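Local coordinates for flavin reductase domain protein, FMN-binding (PDB 3HMZ), which binds flavin mononucleotide and is probably a flavin reductase-like oxidoreductase that exchanges electrons with a nicotinamide coenzyme, at residues 24-29 with 131-136; 29-34 with 46-51; 59-64 with 149-154. All blocks are in the same frame, centred on the assembly; numbering follows the deposited sequence.

Contact 1 of 3, residues 24-29 with 131-136; sequences RLLNHG and AWLACK
Leu25 meets Trp132 through that residue's carbonyl oxygen, CD1 to O 4.4 Å, while the flat indole is carried on the other side of the strand, where it meets the ring of Phe116 edge-to-face and its NE1 is hydrogen-bonded to Val126 O. The imidazole of His28 packs elsewhere, edge-to-face with Trp169, and its NE2 is hydrogen-bonded to Ser180 OG. What remains between the segments is aliphatic. Leu25 spreads its two methyls over the strand, CD2 reaching Ala131 CB at 3.7 Å and CD1 lying 4.0 Å from Leu133 CG. CG lies beside the backbone N in Leu25 (chi1 -63°). The Leu25 and Leu133 side chains slide past each other in opposite directions. In this FMN-binding split barrel of the flavin reductase family, the loop leading into strand 32-38 thus lays its leucines on the strand's Ala131 and Leu133 side. Alanine suits position 131 because a lone methyl leaves room for the broad isobutyl group of Leu25. Leu26 adds a looser touch, CD1 to Leu133 CD2 at 4.2 Å, before a type I turn closes with Gly29 N hydrogen-bonded to Leu26 O at 3.0 Å.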
loop_
_atom_site.group_PDB
_atom_site.type_symbol
_atom_site.label_atom_id
_atom_site.label_comp_id
_atom_site.label_asym_id
_atom_site.label_seq_id
_atom_site.Cartn_x
_atom_site.Cartn_y
_atom_site.Cartn_z
ATOM N N ARG A 24 10.064 -4.835 4.024
ATOM C CA ARG A 24 10.273 -4.902 2.567
ATOM C C ARG A 24 9.302 -5.853 1.860
ATOM O O ARG A 24 9.035 -5.716 0.677
ATOM C CB ARG A 24 11.694 -5.289 2.240
ATOM C CG ARG A 24 12.679 -4.226 2.686
ATOM C CD ARG A 24 14.028 -4.578 2.267
ATOM N NE ARG A 24 15.023 -3.625 2.756
ATOM C CZ ARG A 24 16.320 -3.755 2.530
ATOM N NH1 ARG A 24 16.791 -4.809 1.886
ATOM N NH2 ARG A 24 17.158 -2.842 3.009
ATOM N N LEU A 25 8.751 -6.801 2.623
ATOM C CA LEU A 25 7.795 -7.746 2.087
ATOM C C LEU A 25 6.511 -7.031 1.617
ATOM O O LEU A 25 5.759 -7.579 0.805
ATOM C CB LEU A 25 7.457 -8.826 3.131
ATOM C CG LEU A 25 8.661 -9.684 3.545
ATOM C CD1 LEU A 25 8.328 -10.586 4.757
ATOM C CD2 LEU A 25 9.218 -10.522 2.378
ATOM N N LEU A 26 6.212 -5.855 2.190
ATOM C CA LEU A 26 5.004 -5.119 1.869
ATOM C C LEU A 26 5.265 -3.778 1.198
ATOM O O LEU A 26 4.322 -3.047 0.934
ATOM C CB LEU A 26 4.188 -4.872 3.143
ATOM C CG LEU A 26 3.757 -6.107 3.914
ATOM C CD1 LEU A 26 2.987 -5.727 5.163
ATOM C CD2 LEU A 26 2.945 -7.081 3.032
ATOM N N ASN A 27 6.536 -3.419 0.989
ATOM C CA ASN A 27 6.871 -2.047 0.588
ATOM C C ASN A 27 6.312 -1.622 -0.764
ATOM O O ASN A 27 5.947 -0.458 -0.940
ATOM C CB ASN A 27 8.375 -1.818 0.674
ATOM C CG ASN A 27 8.742 -0.595 1.466
ATOM O OD1 ASN A 27 8.032 -0.203 2.370
ATOM N ND2 ASN A 27 9.900 -0.041 1.178
ATOM N N HIS A 28 6.198 -2.599 -1.668
ATOM C CA HIS A 28 5.655 -2.386 -2.991
ATOM C C HIS A 28 4.106 -2.354 -3.031
ATOM O O HIS A 28 3.514 -2.236 -4.104
ATOM C CB HIS A 28 6.217 -3.399 -3.974
ATOM C CG HIS A 28 5.871 -4.810 -3.654
ATOM N ND1 HIS A 28 6.200 -5.411 -2.454
ATOM C CD2 HIS A 28 5.305 -5.763 -4.419
ATOM C CE1 HIS A 28 5.784 -6.667 -2.479
ATOM N NE2 HIS A 28 5.228 -6.905 -3.660
ATOM N N GLY A 29 3.462 -2.442 -1.854
ATOM C CA GLY A 29 2.034 -2.308 -1.707
ATOM C C GLY A 29 1.157 -3.429 -2.275
ATOM O O GLY A 29 0.079 -3.163 -2.813
ATOM N N ALA A 131 5.250 -14.806 0.895
ATOM C CA ALA A 131 5.776 -14.282 2.146
ATOM C C ALA A 131 4.681 -14.237 3.179
ATOM O O ALA A 131 3.493 -14.121 2.825
ATOM C CB ALA A 131 6.338 -12.843 1.906
ATOM N N TRP A 132 5.087 -14.343 4.454
ATOM C CA TRP A 132 4.187 -14.366 5.590
ATOM C C TRP A 132 4.775 -13.543 6.731
ATOM O O TRP A 132 5.982 -13.612 6.981
ATOM C CB TRP A 132 3.987 -15.784 6.104
ATOM C CG TRP A 132 3.553 -16.800 5.082
ATOM C CD1 TRP A 132 2.283 -17.245 4.868
ATOM C CD2 TRP A 132 4.394 -17.522 4.174
ATOM N NE1 TRP A 132 2.268 -18.171 3.851
ATOM C CE2 TRP A 132 3.552 -18.351 3.402
ATOM C CE3 TRP A 132 5.756 -17.509 3.903
ATOM C CZ2 TRP A 132 4.046 -19.181 2.427
ATOM C CZ3 TRP A 132 6.248 -18.326 2.948
ATOM C CH2 TRP A 132 5.393 -19.155 2.211
ATOM N N LEU A 133 3.908 -12.795 7.415
ATOM C CA LEU A 133 4.259 -11.980 8.550
ATOM C C LEU A 133 3.300 -12.319 9.703
ATOM O O LEU A 133 2.079 -12.119 9.573
ATOM C CB LEU A 133 4.167 -10.497 8.196
ATOM C CG LEU A 133 5.035 -9.979 7.026
ATOM C CD1 LEU A 133 4.388 -10.145 5.645
ATOM C CD2 LEU A 133 5.392 -8.483 7.243
ATOM N N ALA A 134 3.842 -12.842 10.808
ATOM C CA ALA A 134 3.061 -13.123 12.031
ATOM C C ALA A 134 2.917 -11.801 12.801
ATOM O O ALA A 134 3.909 -11.117 13.038
ATOM C CB ALA A 134 3.739 -14.148 12.851
ATOM N N CYS A 135 1.680 -11.473 13.174
ATOM C CA CYS A 135 1.342 -10.170 13.734
ATOM C C CYS A 135 0.615 -10.279 15.066
ATOM O O CYS A 135 -0.260 -11.115 15.253
ATOM C CB CYS A 135 0.436 -9.412 12.773
ATOM S SG CYS A 135 1.170 -9.076 11.159
ATOM N N LYS A 136 1.009 -9.394 15.976
ATOM C CA LYS A 136 0.408 -9.270 17.297
ATOM C C LYS A 136 -0.275 -7.904 17.327
ATOM O O LYS A 136 0.389 -6.873 17.221
ATOM C CB LYS A 136 1.446 -9.355 18.400
ATOM C CG LYS A 136 0.865 -9.262 19.841
ATOM C CD LYS A 136 1.988 -9.261 20.832
ATOM C CE LYS A 136 1.417 -9.231 22.249
ATOM N NZ LYS A 136 2.517 -9.108 23.263
#

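Contact 2 of 3, residues 29-34 with 46-51; sequences GPTVLV and AAAWCC. With FMN (flavin mononucleotide), chain B.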
loop_
_atom_site.group_PDB
_atom_site.type_symbol
_atom_site.label_atom_id
_atom_site.label_comp_id
_atom_site.label_asym_id
_atom_site.label_seq_id
_atom_site.Cartn_x
_atom_site.Cartn_y
_atom_site.Cartn_z
ATOM N N GLY A 29 3.462 -2.442 -1.854
ATOM C CA GLY A 29 2.034 -2.308 -1.707
ATOM C C GLY A 29 1.157 -3.429 -2.275
ATOM O O GLY A 29 0.079 -3.163 -2.813
ATOM N N PRO A 30 1.557 -4.689 -2.078
ATOM C CA PRO A 30 0.704 -5.757 -2.583
ATOM C C PRO A 30 -0.613 -5.876 -1.807
ATOM O O PRO A 30 -0.686 -5.535 -0.631
ATOM C CB PRO A 30 1.538 -7.017 -2.296
ATOM C CG PRO A 30 2.329 -6.663 -1.036
ATOM C CD PRO A 30 2.674 -5.220 -1.275
ATOM N N THR A 31 -1.605 -6.431 -2.477
ATOM C CA THR A 31 -2.816 -6.895 -1.834
ATOM C C THR A 31 -2.397 -8.172 -1.088
ATOM O O THR A 31 -1.589 -8.954 -1.587
ATOM C CB THR A 31 -3.900 -7.132 -2.872
ATOM O OG1 THR A 31 -4.264 -5.850 -3.406
ATOM C CG2 THR A 31 -5.085 -7.805 -2.279
ATOM N N VAL A 32 -2.906 -8.326 0.135
ATOM C CA VAL A 32 -2.543 -9.426 0.992
ATOM C C VAL A 32 -3.710 -10.303 1.350
ATOM O O VAL A 32 -4.865 -9.966 1.049
ATOM C CB VAL A 32 -1.876 -8.914 2.299
ATOM C CG1 VAL A 32 -0.688 -7.991 1.972
ATOM C CG2 VAL A 32 -2.867 -8.142 3.185
ATOM N N LEU A 33 -3.392 -11.447 1.947
ATOM C CA LEU A 33 -4.410 -12.273 2.619
ATOM C C LEU A 33 -4.193 -12.099 4.121
ATOM O O LEU A 33 -3.071 -12.135 4.609
ATOM C CB LEU A 33 -4.335 -13.750 2.234
ATOM C CG LEU A 33 -4.258 -14.038 0.750
ATOM C CD1 LEU A 33 -4.106 -15.554 0.571
ATOM C CD2 LEU A 33 -5.417 -13.470 -0.041
ATOM N N VAL A 34 -5.286 -11.886 4.839
ATOM C CA VAL A 34 -5.299 -11.777 6.304
ATOM C C VAL A 34 -5.879 -13.086 6.822
ATOM O O VAL A 34 -6.977 -13.492 6.438
ATOM C CB VAL A 34 -6.172 -10.597 6.811
ATOM C CG1 VAL A 34 -6.058 -10.444 8.358
ATOM C CG2 VAL A 34 -5.816 -9.288 6.039
ATOM N N ALA A 46 -9.248 -11.347 1.957
ATOM C CA ALA A 46 -8.359 -10.494 1.163
ATOM C C ALA A 46 -8.375 -9.081 1.752
ATOM O O ALA A 46 -9.427 -8.586 2.208
ATOM C CB ALA A 46 -8.764 -10.452 -0.292
ATOM N N ALA A 47 -7.209 -8.440 1.773
ATOM C CA ALA A 47 -7.089 -7.034 2.164
ATOM C C ALA A 47 -6.134 -6.283 1.247
ATOM O O ALA A 47 -4.939 -6.606 1.189
ATOM C CB ALA A 47 -6.651 -6.851 3.633
ATOM N N ALA A 48 -6.664 -5.309 0.498
ATOM C CA ALA A 48 -5.800 -4.376 -0.214
ATOM C C ALA A 48 -5.221 -3.316 0.724
ATOM O O ALA A 48 -4.132 -2.788 0.471
ATOM C CB ALA A 48 -6.553 -3.683 -1.337
ATOM N N TRP A 49 -5.947 -2.992 1.812
ATOM C CA TRP A 49 -5.580 -1.844 2.662
ATOM C C TRP A 49 -4.726 -2.235 3.848
ATOM O O TRP A 49 -5.087 -2.036 4.991
ATOM C CB TRP A 49 -6.818 -1.048 3.040
ATOM C CG TRP A 49 -7.565 -0.498 1.876
ATOM C CD1 TRP A 49 -7.176 -0.479 0.566
ATOM C CD2 TRP A 49 -8.815 0.182 1.919
ATOM N NE1 TRP A 49 -8.144 0.125 -0.236
ATOM C CE2 TRP A 49 -9.151 0.552 0.581
ATOM C CE3 TRP A 49 -9.701 0.522 2.960
ATOM C CZ2 TRP A 49 -10.325 1.212 0.279
ATOM C CZ3 TRP A 49 -10.868 1.173 2.642
ATOM C CH2 TRP A 49 -11.169 1.514 1.319
ATOM N N CYS A 50 -3.569 -2.797 3.540
ATOM C CA CYS A 50 -2.569 -3.230 4.496
ATOM C C CYS A 50 -1.279 -2.513 4.126
ATOM O O CYS A 50 -0.900 -2.529 2.983
ATOM C CB CYS A 50 -2.376 -4.739 4.428
ATOM S SG CYS A 50 -1.106 -5.313 5.597
ATOM N N CYS A 51 -0.644 -1.855 5.092
ATOM C CA CYS A 51 0.539 -1.030 4.809
ATOM C C CYS A 51 1.552 -1.126 5.943
ATOM O O CYS A 51 1.168 -1.178 7.126
ATOM C CB CYS A 51 0.093 0.426 4.613
ATOM S SG CYS A 51 1.340 1.527 3.989
HETATM N N1 FMN B . -12.072 -5.913 3.317
HETATM C C2 FMN B . -11.513 -5.141 4.307
HETATM O O2 FMN B . -12.094 -5.042 5.387
HETATM N N3 FMN B . -10.299 -4.522 4.073
HETATM C C4 FMN B . -9.637 -4.606 2.887
HETATM O O4 FMN B . -8.549 -3.986 2.754
HETATM C C4A FMN B . -10.231 -5.381 1.878
HETATM N N5 FMN B . -9.614 -5.536 0.649
HETATM C C5A FMN B . -10.067 -6.447 -0.293
HETATM C C6 FMN B . -9.327 -6.722 -1.454
HETATM C C7 FMN B . -9.790 -7.619 -2.411
HETATM C C7M FMN B . -8.980 -7.915 -3.635
HETATM C C8 FMN B . -11.019 -8.252 -2.209
HETATM C C8M FMN B . -11.572 -9.230 -3.226
HETATM C C9 FMN B . -11.733 -7.978 -1.051
HETATM C C9A FMN B . -11.304 -7.092 -0.075
HETATM N N10 FMN B . -12.003 -6.821 1.098
HETATM C C10 FMN B . -11.444 -6.035 2.094
HETATM C "C1'" FMN B . -13.267 -7.555 1.452
HETATM C "C2'" FMN B . -13.082 -8.786 2.351
HETATM O "O2'" FMN B . -11.974 -9.600 1.932
HETATM C "C3'" FMN B . -14.395 -9.556 2.280
HETATM O "O3'" FMN B . -15.422 -8.767 2.876
HETATM C "C4'" FMN B . -14.315 -10.989 2.843
HETATM O "O4'" FMN B . -15.418 -11.707 2.299
HETATM C "C5'" FMN B . -14.348 -11.069 4.356
HETATM O "O5'" FMN B . -14.340 -12.454 4.709
HETATM P P FMN B . -14.705 -12.906 6.199
HETATM O O1P FMN B . -14.782 -14.419 6.084
HETATM O O2P FMN B . -13.660 -12.415 7.160
HETATM O O3P FMN B . -16.035 -12.296 6.558
HETATM O O HOH W 1 0.857 -4.004 1.217
#
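Val32 and Ala47 form an antiparallel hydrogen-bonded pair, with Val32 N to Ala47 O and Ala47 N to Val32 O both 2.9 Å and almost straight, at 172° and 177°. On their shared face, Val34 CG2 presses on Ala47 CB at 3.5 Å, a tight fit that suits alanine, whose methyl also lies near the flavin O4. Val32 has its CG2 between the backbone N and carbonyl carbon, where it meets Cys50 CB at 3.7 Å. Thr31 sets its methyl CG2 3.7 Å from Ala47 O and its OG1 beside Ala48 CB, the hydroxyl being hydrogen-bonded to Tyr183 N. An alanine here would probably leave Tyr183 N without that acceptor and open a gap beside Ala48. Beyond the pair, the second strand breaks and its amides turn to the cofactor: Ala48 N donates to FMN N5 at 3.0 Å, and Trp49 N, at the centre of an inverse gamma turn, to FMN O4 at 2.9 Å. The ribityl O2' donates to Ala46 O and accepts a weak bond from Ala46 N. One water donates to both Pro30 O and Cys50 O, bridging the segments where direct pairing has ended. The hairpin of strands 32-38 and 41-55 lies between strand 79-84, where Ile82 touches Val32 and Val34, and strand 58-63, where Val62 touches Ala47; helix 90-96 covers Leu33.

Contact 3 of 3, residues 59-64 with 149-154; sequences KLTVVL and LFIAEV. With FMN (flavin mononucleotide), chain B.
Leu60 and Ala152 are joined by two backbone hydrogen bonds, Leu60 N to Ala152 O at 3.0 Å and Ala152 N to Leu60 O at 2.9 Å, each donor lying nearly along the C=O axis. Two residues on, Val62 and Phe150 repeat the pattern: Phe150 N gives to Val62 O at 2.8 Å, and Val62 N returns a bond to Phe150 O. All four amides and all four carbonyls of these antiparallel pairs are therefore satisfied inside the contact. Three of the four acceptors also receive a CA-H contact, the closest being Lys59 CA to Ala152 O at 3.1 Å, so that Ala152 O is approached by both an N-H and a C-H.

The intervening Thr61 sends its polar groups the other way, its N and OG1 both bonding to Cys51 O on strand 41-55. Its OG1 stands between the backbone N and carbonyl carbon (chi1 56°), which leaves CG2 to lie side by side with Ile151, 3.9 Å from Ile151 CG1. Threonine suits the place by serving both neighbouring strands, one with each branch.

On the opposite face, Leu64 crosses Phe150 at about a right angle and puts CD1 over one face of the ring, 3.9 Å from its centroid, in a CH-pi contact; Val62 O lies at the ring's edge, in plane. Leu60 CD2 meets Val154 CG2 at 3.8 Å, extending this buried apolar layer.

At the end of the strand the pairing gives way to ligand binding. FMN N3 donates to Val63 O, 2.8 Å from nitrogen to oxygen, while Leu64 O is held by Arg71 NH1. The flavin's pyrimidine edge is thus read here by a main-chain carbonyl, a mode of recognition that draws on the backbone's position more than on the valine side chain.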
loop_
_atom_site.group_PDB
_atom_site.type_symbol
_atom_site.label_atom_id
_atom_site.label_comp_id
_atom_site.label_asym_id
_atom_site.label_seq_id
_atom_site.Cartn_x
_atom_site.Cartn_y
_atom_site.Cartn_z
ATOM N N LYS A 59 6.147 -2.914 12.189
ATOM C CA LYS A 59 4.726 -2.777 12.463
ATOM C C LYS A 59 4.011 -2.566 11.124
ATOM O O LYS A 59 4.626 -2.154 10.118
ATOM C CB LYS A 59 4.407 -1.600 13.381
ATOM C CG LYS A 59 5.096 -1.623 14.750
ATOM C CD LYS A 59 4.638 -0.424 15.584
ATOM C CE LYS A 59 5.458 -0.110 16.888
ATOM N NZ LYS A 59 6.320 -1.135 17.388
ATOM N N LEU A 60 2.723 -2.833 11.157
ATOM C CA LEU A 60 1.859 -2.616 10.006
ATOM C C LEU A 60 0.459 -2.207 10.419
ATOM O O LEU A 60 0.085 -2.328 11.612
ATOM C CB LEU A 60 1.895 -3.838 9.062
ATOM C CG LEU A 60 1.416 -5.179 9.634
ATOM C CD1 LEU A 60 -0.125 -5.260 9.865
ATOM C CD2 LEU A 60 1.835 -6.281 8.654
ATOM N N THR A 61 -0.250 -1.635 9.456
ATOM C CA THR A 61 -1.637 -1.300 9.604
ATOM C C THR A 61 -2.453 -2.187 8.682
ATOM O O THR A 61 -1.977 -2.575 7.604
ATOM C CB THR A 61 -1.968 0.184 9.282
ATOM O OG1 THR A 61 -1.515 0.497 7.953
ATOM C CG2 THR A 61 -1.327 1.128 10.332
ATOM N N VAL A 62 -3.708 -2.447 9.055
ATOM C CA VAL A 62 -4.682 -3.077 8.152
ATOM C C VAL A 62 -6.076 -2.535 8.492
ATOM O O VAL A 62 -6.381 -2.283 9.665
ATOM C CB VAL A 62 -4.600 -4.610 8.151
ATOM C CG1 VAL A 62 -4.948 -5.243 9.553
ATOM C CG2 VAL A 62 -5.424 -5.164 7.007
ATOM N N VAL A 63 -6.859 -2.288 7.466
ATOM C CA VAL A 63 -8.227 -1.814 7.596
ATOM C C VAL A 63 -9.133 -3.024 7.478
ATOM O O VAL A 63 -9.093 -3.751 6.476
ATOM C CB VAL A 63 -8.561 -0.755 6.550
ATOM C CG1 VAL A 63 -9.947 -0.215 6.817
ATOM C CG2 VAL A 63 -7.509 0.372 6.571
ATOM N N LEU A 64 -9.951 -3.259 8.508
ATOM C CA LEU A 64 -10.841 -4.429 8.562
ATOM C C LEU A 64 -12.268 -3.966 8.778
ATOM O O LEU A 64 -12.604 -3.434 9.831
ATOM C CB LEU A 64 -10.418 -5.364 9.672
ATOM C CG LEU A 64 -8.967 -5.859 9.662
ATOM C CD1 LEU A 64 -8.631 -6.585 10.992
ATOM C CD2 LEU A 64 -8.688 -6.712 8.449
ATOM N N LEU A 149 -9.351 0.677 11.716
ATOM C CA LEU A 149 -7.894 0.671 11.497
ATOM C C LEU A 149 -7.209 -0.062 12.624
ATOM O O LEU A 149 -7.295 0.345 13.796
ATOM C CB LEU A 149 -7.422 2.109 11.416
ATOM C CG LEU A 149 -5.942 2.414 11.197
ATOM C CD1 LEU A 149 -5.476 1.773 9.871
ATOM C CD2 LEU A 149 -5.684 3.899 11.252
ATOM N N PHE A 150 -6.470 -1.105 12.256
ATOM C CA PHE A 150 -5.800 -1.984 13.175
ATOM C C PHE A 150 -4.301 -1.866 12.997
ATOM O O PHE A 150 -3.836 -1.780 11.871
ATOM C CB PHE A 150 -6.268 -3.430 12.931
ATOM C CG PHE A 150 -7.702 -3.660 13.316
ATOM C CD1 PHE A 150 -8.733 -3.203 12.554
ATOM C CD2 PHE A 150 -7.998 -4.368 14.482
ATOM C CE1 PHE A 150 -10.054 -3.361 12.937
ATOM C CE2 PHE A 150 -9.325 -4.578 14.865
ATOM C CZ PHE A 150 -10.349 -4.066 14.111
ATOM N N ILE A 151 -3.573 -1.803 14.098
ATOM C CA ILE A 151 -2.114 -1.713 14.164
ATOM C C ILE A 151 -1.577 -2.967 14.798
ATOM O O ILE A 151 -2.097 -3.415 15.837
ATOM C CB ILE A 151 -1.676 -0.455 14.982
ATOM C CG1 ILE A 151 -2.037 0.807 14.187
ATOM C CG2 ILE A 151 -0.168 -0.492 15.284
ATOM C CD1 ILE A 151 -1.891 2.088 14.989
ATOM N N ALA A 152 -0.512 -3.511 14.209
ATOM C CA ALA A 152 0.125 -4.680 14.790
ATOM C C ALA A 152 1.630 -4.645 14.742
ATOM O O ALA A 152 2.201 -4.049 13.831
ATOM C CB ALA A 152 -0.360 -5.990 14.083
ATOM N N GLU A 153 2.249 -5.316 15.714
ATOM C CA GLU A 153 3.679 -5.543 15.663
ATOM C C GLU A 153 3.905 -6.840 14.871
ATOM O O GLU A 153 3.190 -7.826 15.045
ATOM C CB GLU A 153 4.285 -5.633 17.064
ATOM C CG GLU A 153 5.681 -6.210 17.152
ATOM C CD GLU A 153 6.421 -5.742 18.421
ATOM O OE1 GLU A 153 5.739 -5.284 19.396
ATOM O OE2 GLU A 153 7.666 -5.765 18.397
ATOM N N VAL A 154 4.900 -6.820 14.001
ATOM C CA VAL A 154 5.281 -8.025 13.232
ATOM C C VAL A 154 6.320 -8.721 14.122
ATOM O O VAL A 154 7.376 -8.132 14.471
ATOM C CB VAL A 154 5.855 -7.661 11.873
ATOM C CG1 VAL A 154 6.441 -8.906 11.209
ATOM C CG2 VAL A 154 4.766 -6.992 11.014
HETATM N N1 FMN B . -12.072 -5.913 3.317
HETATM C C2 FMN B . -11.513 -5.141 4.307
HETATM O O2 FMN B . -12.094 -5.042 5.387
HETATM N N3 FMN B . -10.299 -4.522 4.073
HETATM C C4 FMN B . -9.637 -4.606 2.887
HETATM O O4 FMN B . -8.549 -3.986 2.754
HETATM C C4A FMN B . -10.231 -5.381 1.878
HETATM N N5 FMN B . -9.614 -5.536 0.649
HETATM C C5A FMN B . -10.067 -6.447 -0.293
HETATM C C6 FMN B . -9.327 -6.722 -1.454
HETATM C C7 FMN B . -9.790 -7.619 -2.411
HETATM C C7M FMN B . -8.980 -7.915 -3.635
HETATM C C8 FMN B . -11.019 -8.252 -2.209
HETATM C C8M FMN B . -11.572 -9.230 -3.226
HETATM C C9 FMN B . -11.733 -7.978 -1.051
HETATM C C9A FMN B . -11.304 -7.092 -0.075
HETATM N N10 FMN B . -12.003 -6.821 1.098
HETATM C C10 FMN B . -11.444 -6.035 2.094
HETATM C "C1'" FMN B . -13.267 -7.555 1.452
HETATM C "C2'" FMN B . -13.082 -8.786 2.351
HETATM O "O2'" FMN B . -11.974 -9.600 1.932
HETATM C "C3'" FMN B . -14.395 -9.556 2.280
HETATM O "O3'" FMN B . -15.422 -8.767 2.876
HETATM C "C4'" FMN B . -14.315 -10.989 2.843
HETATM O "O4'" FMN B . -15.418 -11.707 2.299
HETATM C "C5'" FMN B . -14.348 -11.069 4.356
HETATM O "O5'" FMN B . -14.340 -12.454 4.709
HETATM P P FMN B . -14.705 -12.906 6.199
HETATM O O1P FMN B . -14.782 -14.419 6.084
HETATM O O2P FMN B . -13.660 -12.415 7.160
HETATM O O3P FMN B . -16.035 -12.296 6.558
#

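The three contacts meet at Leu26: its CD2 lies 3.9 Å from Val32 CG1 of contact 2, and its CD1 lies 3.7 Å from Leu60 CD2 of contact 3. Sheet neighbours complete the connection. Lys136 N and Glu153 O, 2.8 Å apart, probably join contact 1 to contact 3 by a hydrogen bond, and Val63 N and Trp49 O, 3.1 Å apart, probably do the same for contacts 2 and 3. The last two contacts share the isoalloxazine, 46-51 serving N5 and O4 and 59-64 serving N3. Contact 1 stands behind them, the Leu26 side chain being about 12 Å from the cofactor.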